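Local coordinates for protein vaginolysin (Gardnerella vaginalis, PDB 5IMY) that probably binds cholesterol in host cell membranes and acts as a cytolytic toxin, as a member of the cholesterol-dependent cytolysin family, at residues A[18-29]-A[228-239]; A[121-129]-A[152-163]. All blocks are in the same frame, centred on the assembly; numbering follows the deposited sequence.

Contact 1: residues A[18-29]-A[228-239]; sequences CAAKKDSLNNYL and SPADFFAPCTTP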
loop_
_atom_site.group_PDB
_atom_site.type_symbol
_atom_site.label_atom_id
_atom_site.label_comp_id
_atom_site.label_asym_id
_atom_site.label_seq_id
_atom_site.Cartn_x
_atom_site.Cartn_y
_atom_site.Cartn_z
ATOM N N CYS A 18 14.807 27.321 67.613
ATOM C CA CYS A 18 14.617 26.926 66.221
ATOM C C CYS A 18 14.986 25.457 66.019
ATOM O O CYS A 18 15.221 24.707 66.970
ATOM C CB CYS A 18 15.407 27.831 65.271
ATOM S SG CYS A 18 15.217 27.306 63.518
ATOM N N ALA A 19 15.102 25.063 64.747
ATOM C CA ALA A 19 14.914 23.696 64.269
ATOM C C ALA A 19 13.415 23.521 64.067
ATOM O O ALA A 19 12.803 24.328 63.360
ATOM C CB ALA A 19 15.499 22.648 65.220
ATOM N N ALA A 20 12.809 22.500 64.677
ATOM C CA ALA A 20 11.354 22.382 64.728
ATOM C C ALA A 20 10.692 22.742 63.402
ATOM O O ALA A 20 10.126 21.882 62.719
ATOM C CB ALA A 20 10.799 23.282 65.834
ATOM N N LYS A 21 10.771 24.024 63.044
ATOM C CA LYS A 21 10.221 24.577 61.811
ATOM C C LYS A 21 10.700 23.834 60.566
ATOM O O LYS A 21 10.137 24.015 59.481
ATOM C CB LYS A 21 10.577 26.069 61.759
ATOM C CG LYS A 21 10.881 26.684 60.397
ATOM C CD LYS A 21 11.653 27.991 60.562
ATOM C CE LYS A 21 11.139 28.844 61.721
ATOM N NZ LYS A 21 11.798 30.174 61.774
ATOM N N LYS A 22 11.743 23.010 60.700
ATOM C CA LYS A 22 12.035 22.030 59.661
ATOM C C LYS A 22 10.798 21.198 59.357
ATOM O O LYS A 22 10.574 20.805 58.207
ATOM C CB LYS A 22 13.199 21.136 60.103
ATOM C CG LYS A 22 13.424 19.867 59.272
ATOM C CD LYS A 22 14.176 18.810 60.074
ATOM C CE LYS A 22 15.498 18.432 59.428
ATOM N NZ LYS A 22 16.453 19.572 59.401
ATOM N N ASP A 23 9.988 20.923 60.381
ATOM C CA ASP A 23 8.717 20.239 60.175
ATOM C C ASP A 23 7.837 21.001 59.190
ATOM O O ASP A 23 7.214 20.399 58.307
ATOM C CB ASP A 23 8.001 20.080 61.517
ATOM C CG ASP A 23 7.103 18.862 61.563
ATOM O OD1 ASP A 23 7.572 17.796 62.016
ATOM O OD2 ASP A 23 5.928 18.968 61.153
ATOM N N SER A 24 7.780 22.329 59.322
ATOM C CA SER A 24 6.894 23.123 58.477
ATOM C C SER A 24 7.341 23.097 57.021
ATOM O O SER A 24 6.511 22.968 56.114
ATOM C CB SER A 24 6.828 24.561 58.992
ATOM O OG SER A 24 5.615 24.794 59.686
ATOM N N LEU A 25 8.646 23.225 56.774
ATOM C CA LEU A 25 9.142 23.149 55.405
ATOM C C LEU A 25 8.879 21.773 54.808
ATOM O O LEU A 25 8.580 21.651 53.616
ATOM C CB LEU A 25 10.636 23.470 55.370
ATOM C CG LEU A 25 11.299 23.461 53.991
ATOM C CD1 LEU A 25 11.032 24.755 53.254
ATOM C CD2 LEU A 25 12.786 23.216 54.125
ATOM N N ASN A 26 8.979 20.725 55.628
ATOM C CA ASN A 26 8.734 19.372 55.141
ATOM C C ASN A 26 7.284 19.191 54.711
ATOM O O ASN A 26 7.003 18.495 53.729
ATOM C CB ASN A 26 9.100 18.353 56.220
ATOM C CG ASN A 26 10.506 17.811 56.061
ATOM O OD1 ASN A 26 11.069 17.822 54.967
ATOM N ND2 ASN A 26 11.080 17.323 57.155
ATOM N N ASN A 27 6.345 19.803 55.436
ATOM C CA ASN A 27 4.937 19.668 55.075
ATOM C C ASN A 27 4.620 20.436 53.800
ATOM O O ASN A 27 3.796 19.994 52.991
ATOM C CB ASN A 27 4.050 20.147 56.224
ATOM C CG ASN A 27 3.974 19.145 57.359
ATOM O OD1 ASN A 27 4.186 17.950 57.164
ATOM N ND2 ASN A 27 3.662 19.631 58.554
ATOM N N TYR A 28 5.263 21.589 53.599
ATOM C CA TYR A 28 5.004 22.370 52.394
ATOM C C TYR A 28 5.492 21.641 51.147
ATOM O O TYR A 28 4.792 21.608 50.129
ATOM C CB TYR A 28 5.666 23.742 52.506
ATOM C CG TYR A 28 5.546 24.577 51.253
ATOM C CD1 TYR A 28 4.326 25.115 50.869
ATOM C CD2 TYR A 28 6.653 24.828 50.453
ATOM C CE1 TYR A 28 4.209 25.876 49.723
ATOM C CE2 TYR A 28 6.548 25.590 49.306
ATOM C CZ TYR A 28 5.322 26.112 48.945
ATOM O OH TYR A 28 5.208 26.873 47.805
ATOM N N LEU A 29 6.685 21.045 51.207
ATOM C CA LEU A 29 7.214 20.341 50.044
ATOM C C LEU A 29 6.484 19.027 49.802
ATOM O O LEU A 29 6.343 18.603 48.650
ATOM C CB LEU A 29 8.712 20.091 50.219
ATOM C CG LEU A 29 9.581 21.329 50.466
ATOM C CD1 LEU A 29 11.048 20.935 50.551
ATOM C CD2 LEU A 29 9.371 22.383 49.388
ATOM N N SER A 228 15.180 13.542 54.295
ATOM C CA SER A 228 14.005 14.394 54.386
ATOM C C SER A 228 14.101 15.516 53.359
ATOM O O SER A 228 15.189 16.077 53.160
ATOM C CB SER A 228 13.867 14.981 55.797
ATOM O OG SER A 228 13.232 16.247 55.770
ATOM N N PRO A 229 12.995 15.865 52.688
ATOM C CA PRO A 229 13.070 16.962 51.706
ATOM C C PRO A 229 13.432 18.296 52.327
ATOM O O PRO A 229 14.111 19.105 51.683
ATOM C CB PRO A 229 11.664 16.980 51.088
ATOM C CG PRO A 229 10.799 16.312 52.079
ATOM C CD PRO A 229 11.648 15.273 52.738
ATOM N N ALA A 230 12.975 18.570 53.547
ATOM C CA ALA A 230 13.571 19.660 54.304
ATOM C C ALA A 230 15.045 19.352 54.504
ATOM O O ALA A 230 15.449 18.193 54.616
ATOM C CB ALA A 230 12.877 19.852 55.651
ATOM N N ASP A 231 15.859 20.401 54.538
ATOM C CA ASP A 231 17.282 20.239 54.278
ATOM C C ASP A 231 17.432 19.855 52.808
ATOM O O ASP A 231 16.463 19.451 52.165
ATOM C CB ASP A 231 17.923 19.204 55.202
ATOM C CG ASP A 231 18.267 17.907 54.492
ATOM O OD1 ASP A 231 19.194 17.916 53.653
ATOM O OD2 ASP A 231 17.621 16.878 54.778
ATOM N N PHE A 232 18.657 19.912 52.300
ATOM C CA PHE A 232 18.949 20.527 51.010
ATOM C C PHE A 232 19.200 21.987 51.342
ATOM O O PHE A 232 20.157 22.594 50.856
ATOM C CB PHE A 232 17.823 20.435 49.968
ATOM C CG PHE A 232 17.887 19.223 49.074
ATOM C CD1 PHE A 232 18.960 19.021 48.224
ATOM C CD2 PHE A 232 16.833 18.321 49.039
ATOM C CE1 PHE A 232 19.003 17.920 47.382
ATOM C CE2 PHE A 232 16.870 17.223 48.199
ATOM C CZ PHE A 232 17.953 17.023 47.371
ATOM N N PHE A 233 18.339 22.528 52.200
ATOM C CA PHE A 233 18.354 23.913 52.624
ATOM C C PHE A 233 18.900 24.046 54.043
ATOM O O PHE A 233 19.121 23.064 54.755
ATOM C CB PHE A 233 16.938 24.492 52.565
ATOM C CG PHE A 233 16.164 24.110 51.339
ATOM C CD1 PHE A 233 16.268 24.862 50.185
ATOM C CD2 PHE A 233 15.316 23.012 51.349
ATOM C CE1 PHE A 233 15.553 24.526 49.057
ATOM C CE2 PHE A 233 14.597 22.670 50.222
ATOM C CZ PHE A 233 14.714 23.429 49.075
ATOM N N ALA A 234 19.082 25.297 54.466
ATOM C CA ALA A 234 19.623 25.623 55.785
ATOM C C ALA A 234 18.669 25.182 56.894
ATOM O O ALA A 234 17.543 24.747 56.608
ATOM C CB ALA A 234 19.890 27.125 55.885
ATOM N N PRO A 235 19.084 25.259 58.161
ATOM C CA PRO A 235 18.208 24.822 59.261
ATOM C C PRO A 235 16.913 25.604 59.463
ATOM O O PRO A 235 15.851 24.983 59.581
ATOM C CB PRO A 235 19.129 24.945 60.483
ATOM C CG PRO A 235 20.477 24.632 59.928
ATOM C CD PRO A 235 20.494 25.306 58.581
ATOM N N CYS A 236 16.960 26.939 59.528
ATOM C CA CYS A 236 15.772 27.744 59.863
ATOM C C CYS A 236 15.238 28.419 58.600
ATOM O O CYS A 236 15.247 29.639 58.446
ATOM C CB CYS A 236 16.105 28.760 60.954
ATOM S SG CYS A 236 16.809 28.025 62.475
ATOM N N THR A 237 14.722 27.575 57.698
ATOM C CA THR A 237 14.522 27.971 56.306
ATOM C C THR A 237 13.147 28.540 55.989
ATOM O O THR A 237 13.025 29.263 54.995
ATOM C CB THR A 237 14.762 26.787 55.376
ATOM O OG1 THR A 237 14.401 25.553 56.031
ATOM C CG2 THR A 237 16.194 26.757 54.958
ATOM N N THR A 238 12.123 28.228 56.785
ATOM C CA THR A 238 10.730 28.633 56.579
ATOM C C THR A 238 10.250 28.375 55.149
ATOM O O THR A 238 10.906 28.783 54.184
ATOM C CB THR A 238 10.510 30.112 56.952
ATOM O OG1 THR A 238 9.150 30.470 56.685
ATOM C CG2 THR A 238 11.426 31.077 56.189
ATOM N N PRO A 239 9.098 27.718 54.969
ATOM C CA PRO A 239 8.639 27.427 53.600
ATOM C C PRO A 239 8.301 28.670 52.798
ATOM O O PRO A 239 8.375 28.631 51.563
ATOM C CB PRO A 239 7.404 26.545 53.824
ATOM C CG PRO A 239 6.916 26.918 55.177
ATOM C CD PRO A 239 8.141 27.237 55.981
#

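Contact 2: residues A[121-129]-A[152-163]; sequences DLPGFHGGE and KWNAQYGASHHV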
loop_
_atom_site.group_PDB
_atom_site.type_symbol
_atom_site.label_atom_id
_atom_site.label_comp_id
_atom_site.label_asym_id
_atom_site.label_seq_id
_atom_site.Cartn_x
_atom_site.Cartn_y
_atom_site.Cartn_z
ATOM N N ASP A 121 30.337 5.907 40.818
ATOM C CA ASP A 121 30.170 4.465 40.657
ATOM C C ASP A 121 31.358 3.810 39.966
ATOM O O ASP A 121 31.181 2.930 39.119
ATOM C CB ASP A 121 28.882 4.193 39.887
ATOM C CG ASP A 121 28.921 4.734 38.472
ATOM O OD1 ASP A 121 29.820 5.542 38.162
ATOM O OD2 ASP A 121 28.044 4.351 37.667
ATOM N N LEU A 122 32.583 4.204 40.318
ATOM C CA LEU A 122 33.762 3.656 39.659
ATOM C C LEU A 122 34.187 2.345 40.318
ATOM O O LEU A 122 34.086 2.204 41.541
ATOM C CB LEU A 122 34.916 4.653 39.712
ATOM C CG LEU A 122 34.785 5.841 38.758
ATOM C CD1 LEU A 122 35.783 6.934 39.104
ATOM C CD2 LEU A 122 34.975 5.388 37.320
ATOM N N PRO A 123 34.672 1.374 39.544
ATOM C CA PRO A 123 35.061 0.093 40.140
ATOM C C PRO A 123 36.314 0.234 40.987
ATOM O O PRO A 123 37.152 1.109 40.764
ATOM C CB PRO A 123 35.306 -0.804 38.923
ATOM C CG PRO A 123 35.738 0.133 37.869
ATOM C CD PRO A 123 34.980 1.418 38.104
ATOM N N GLY A 124 36.439 -0.662 41.958
ATOM C CA GLY A 124 37.436 -0.522 42.998
ATOM C C GLY A 124 36.793 0.045 44.243
ATOM O O GLY A 124 35.643 -0.279 44.553
ATOM N N PHE A 125 37.515 0.902 44.962
ATOM C CA PHE A 125 36.948 1.631 46.091
ATOM C C PHE A 125 36.498 0.708 47.216
ATOM O O PHE A 125 36.268 -0.489 47.004
ATOM C CB PHE A 125 35.757 2.486 45.637
ATOM C CG PHE A 125 36.139 3.830 45.078
ATOM C CD1 PHE A 125 37.084 4.620 45.709
ATOM C CD2 PHE A 125 35.539 4.306 43.924
ATOM C CE1 PHE A 125 37.430 5.853 45.199
ATOM C CE2 PHE A 125 35.881 5.542 43.408
ATOM C CZ PHE A 125 36.828 6.315 44.048
ATOM N N HIS A 126 36.373 1.266 48.416
ATOM C CA HIS A 126 35.743 0.596 49.539
ATOM C C HIS A 126 34.549 1.420 50.001
ATOM O O HIS A 126 34.351 2.561 49.576
ATOM C CB HIS A 126 36.730 0.391 50.698
ATOM C CG HIS A 126 38.044 -0.191 50.278
ATOM N ND1 HIS A 126 39.087 0.583 49.820
ATOM C CD2 HIS A 126 38.484 -1.472 50.247
ATOM C CE1 HIS A 126 40.114 -0.194 49.525
ATOM N NE2 HIS A 126 39.774 -1.445 49.774
ATOM N N GLY A 127 33.742 0.828 50.878
ATOM C CA GLY A 127 32.631 1.550 51.464
ATOM C C GLY A 127 33.084 2.874 52.041
ATOM O O GLY A 127 34.054 2.924 52.804
ATOM N N GLY A 128 32.402 3.959 51.675
ATOM C CA GLY A 128 32.776 5.286 52.113
ATOM C C GLY A 128 33.890 5.934 51.321
ATOM O O GLY A 128 34.056 7.157 51.402
ATOM N N GLU A 129 34.662 5.159 50.556
ATOM C CA GLU A 129 35.765 5.727 49.787
ATOM C C GLU A 129 35.270 6.456 48.543
ATOM O O GLU A 129 35.848 7.474 48.149
ATOM C CB GLU A 129 36.748 4.624 49.389
ATOM C CG GLU A 129 38.146 4.788 49.963
ATOM C CD GLU A 129 39.159 3.878 49.294
ATOM O OE1 GLU A 129 38.753 3.046 48.457
ATOM O OE2 GLU A 129 40.364 3.996 49.602
ATOM N N LYS A 152 41.575 10.885 42.659
ATOM C CA LYS A 152 41.957 9.894 43.661
ATOM C C LYS A 152 41.797 8.479 43.124
ATOM O O LYS A 152 42.614 7.600 43.422
ATOM C CB LYS A 152 41.125 10.080 44.930
ATOM C CG LYS A 152 41.411 9.044 46.012
ATOM C CD LYS A 152 40.555 9.256 47.249
ATOM C CE LYS A 152 39.075 9.107 46.936
ATOM N NZ LYS A 152 38.253 8.965 48.168
ATOM N N TRP A 153 40.747 8.236 42.338
ATOM C CA TRP A 153 40.549 6.910 41.760
ATOM C C TRP A 153 41.637 6.588 40.744
ATOM O O TRP A 153 42.183 5.478 40.742
ATOM C CB TRP A 153 39.168 6.824 41.112
ATOM C CG TRP A 153 38.832 5.459 40.591
ATOM C CD1 TRP A 153 38.212 4.453 41.273
ATOM C CD2 TRP A 153 39.097 4.949 39.278
ATOM N NE1 TRP A 153 38.074 3.350 40.467
ATOM C CE2 TRP A 153 38.609 3.628 39.237
ATOM C CE3 TRP A 153 39.697 5.481 38.133
ATOM C CZ2 TRP A 153 38.704 2.831 38.098
ATOM C CZ3 TRP A 153 39.790 4.689 37.003
ATOM C CH2 TRP A 153 39.296 3.378 36.994
ATOM N N ASN A 154 41.971 7.546 39.875
ATOM C CA ASN A 154 42.997 7.308 38.866
ATOM C C ASN A 154 44.346 6.985 39.496
ATOM O O ASN A 154 45.137 6.232 38.915
ATOM C CB ASN A 154 43.127 8.525 37.950
ATOM C CG ASN A 154 41.906 8.733 37.075
ATOM O OD1 ASN A 154 41.166 7.792 36.788
ATOM N ND2 ASN A 154 41.693 9.970 36.641
ATOM N N ALA A 155 44.628 7.537 40.678
ATOM C CA ALA A 155 45.916 7.297 41.320
ATOM C C ALA A 155 45.945 5.955 42.040
ATOM O O ALA A 155 46.975 5.272 42.038
ATOM C CB ALA A 155 46.232 8.430 42.297
ATOM N N GLN A 156 44.831 5.559 42.655
ATOM C CA GLN A 156 44.781 4.314 43.413
ATOM C C GLN A 156 44.405 3.110 42.562
ATOM O O GLN A 156 44.865 1.998 42.846
ATOM C CB GLN A 156 43.779 4.433 44.565
ATOM C CG GLN A 156 44.206 5.367 45.685
ATOM C CD GLN A 156 43.290 5.275 46.893
ATOM O OE1 GLN A 156 42.592 4.278 47.081
ATOM N NE2 GLN A 156 43.284 6.318 47.714
ATOM N N TYR A 157 43.580 3.299 41.531
ATOM C CA TYR A 157 43.067 2.186 40.746
ATOM C C TYR A 157 43.163 2.399 39.242
ATOM O O TYR A 157 42.769 1.504 38.485
ATOM C CB TYR A 157 41.602 1.906 41.119
ATOM C CG TYR A 157 41.374 1.754 42.606
ATOM C CD1 TYR A 157 41.621 0.548 43.247
ATOM C CD2 TYR A 157 40.909 2.818 43.368
ATOM C CE1 TYR A 157 41.413 0.406 44.606
ATOM C CE2 TYR A 157 40.697 2.686 44.726
ATOM C CZ TYR A 157 40.951 1.478 45.341
ATOM O OH TYR A 157 40.741 1.343 46.694
ATOM N N GLY A 158 43.664 3.544 38.786
ATOM C CA GLY A 158 43.850 3.770 37.366
ATOM C C GLY A 158 44.693 2.687 36.729
ATOM O O GLY A 158 44.266 2.042 35.766
ATOM N N ALA A 159 45.899 2.478 37.264
ATOM C CA ALA A 159 46.743 1.385 36.794
ATOM C C ALA A 159 45.982 0.068 36.799
ATOM O O ALA A 159 46.125 -0.748 35.882
ATOM C CB ALA A 159 47.993 1.275 37.667
ATOM N N SER A 160 45.159 -0.148 37.822
ATOM C CA SER A 160 44.409 -1.390 37.946
ATOM C C SER A 160 43.250 -1.431 36.955
ATOM O O SER A 160 43.410 -1.923 35.833
ATOM C CB SER A 160 43.914 -1.567 39.388
ATOM O OG SER A 160 44.835 -1.026 40.315
ATOM N N HIS A 161 42.086 -0.921 37.347
ATOM C CA HIS A 161 40.847 -1.230 36.648
ATOM C C HIS A 161 40.754 -0.482 35.323
ATOM O O HIS A 161 41.005 0.725 35.257
ATOM C CB HIS A 161 39.649 -0.881 37.530
ATOM C CG HIS A 161 39.648 -1.590 38.848
ATOM N ND1 HIS A 161 40.546 -1.296 39.851
ATOM C CD2 HIS A 161 38.859 -2.581 39.327
ATOM C CE1 HIS A 161 40.311 -2.074 40.892
ATOM N NE2 HIS A 161 39.292 -2.863 40.600
ATOM N N HIS A 162 40.394 -1.210 34.270
ATOM C CA HIS A 162 40.075 -0.628 32.972
ATOM C C HIS A 162 38.560 -0.642 32.813
ATOM O O HIS A 162 37.936 -1.706 32.882
ATOM C CB HIS A 162 40.749 -1.402 31.840
ATOM C CG HIS A 162 42.244 -1.315 31.856
ATOM N ND1 HIS A 162 43.035 -1.903 30.892
ATOM C CD2 HIS A 162 43.093 -0.707 32.719
ATOM C CE1 HIS A 162 44.306 -1.661 31.160
ATOM N NE2 HIS A 162 44.368 -0.939 32.263
ATOM N N VAL A 163 37.975 0.534 32.606
ATOM C CA VAL A 163 36.528 0.716 32.616
ATOM C C VAL A 163 36.056 0.949 31.189
ATOM O O VAL A 163 36.576 1.827 30.489
ATOM C CB VAL A 163 36.123 1.888 33.529
ATOM C CG1 VAL A 163 34.633 2.207 33.388
ATOM C CG2 VAL A 163 36.468 1.572 34.967
#

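Contact 1: residues A[18-29]-A[228-239]
The ring of Phe233 meets Leu25 and Leu29 obliquely, along the CD2-CE2 side. Leu25 CD2 lies 3.8 Å from Phe233 CD2, and Leu29 CD1 reaches Phe233 CE2. One face of this ring carries CB of its neighbour Phe232. Pro239 CB approaches the Tyr28 ring obliquely, 3.7 Å from Tyr28 CG, and also touches Tyr28 CB. The hydroxyl of Tyr28 is used outside the contact, in a hydrogen bond with Val247 O. Another flat group is the amide of Asn26. Its ND2 donates to Ser228 OG at 2.8 Å, and the hydroxyl lies almost in the amide plane. Ala230 N donates to Asn26 OD1, but this bond is very short and the place of OD1 is doubtful.

Leu25 is central to the apolar part. A chi1 of -179° carries its CG toward the loop, and the branch then sends CD1 to Pro239 and CD2 to Ala230 and Thr237. CD1 packs on Pro239 CA at 3.6 Å. CD2 reaches Ala230 CA, also at 3.6 Å. It lies 3.4 Å from Thr237 OG1, the two side chains crossing at about a right angle. Leu242 of helix 240-243 also touches Leu25, Leu29 and Phe233. Toward the N-terminus, the CD of Lys21 lies 3.8 Å from Thr238 N. Beyond it, Cys18 and Cys236 form a disulfide, SG to SG 2.0 Å, with a chi3 of -134°. Cys18 is poorly ordered.

The disulfide thus ties the exposed stretch leading into helix 22-30 to the irregular loop 228-239, far away in sequence. Leucine and proline packing joins the helix itself to the loop. In this partly buried contact, the hydrogen bond from Asn26 ND2 to Ser228 OG probably gives a buried amide its polar partner.

Contact 2: residues A[121-129]-A[152-163]
The indole of Trp153 meets Leu122, Pro123 and Phe125. With CG anti to the backbone N (chi1 -175°), it extends from the helix toward the loop 121-129. Its CB lies 3.8 Å from Phe125 CZ. CG meets Leu122 CD1. CD1 lies over one face of the Phe125 ring, 3.3 Å from CE2; the two ring planes are oblique, at 52°. At the indole edge, NE1 donates to Pro123 O. The bond is nearly straight but very short, at 2.4 Å, so its exact length is doubtful. Farther out, CZ2 touches Pro123 CD. Leu122 CB covers one face of the five-membered ring in a CH-pi contact, and Tyr157 CB lies on the opposite face.

Tyr157 turns its edge toward the face of Phe125, the planes at 63°. A face of the Tyr157 ring receives Phe125 N and Gly124 CA. Its OH donates to the syn lone pair of Glu129 OE1 at 3.2 Å. The same oxygen accepts from His126 N, on the anti side and tilted out of the carboxylate plane, and weakly from His126 ND1. Lys152 NZ bonds Glu129 O at 2.8 Å, in the carbonyl plane. Gly124 CA also lies over a face of His161, and Pro123 CG packs on Val163 CG2 at 3.3 Å.

The aromatic cluster of Phe125, Trp153 and Tyr157 thus joins the connection between strands 116-120 and 131-134 to the end of helix 139-158. The polar bonds of the contact use the carbonyls of Pro123 and Glu129 and the carboxylate of Glu129. The donors on OE1 probably stabilise the charged form of Glu129, with Lys152 nearby adding a favourable field.

Overall arrangement
Contact 1 and contact 2 are separate. Their centres lie 37 Å apart and their nearest atoms about 18 Å apart. Both belong to the region assigned to the thiol-activated cytolysin family. In sequence, both segments of contact 2 fall between 18-29 and 228-239. The long strand 208-223 helps relate them: it precedes the loop 228-239, and its Tyr219 touches Leu122 of contact 2. Contact 1 spans 198 intervening residues and includes a disulfide. Contact 2 spans only 22 and relies on aromatic packing and hydrogen bonds. Neither set of segments touches another protein chain of the assembly.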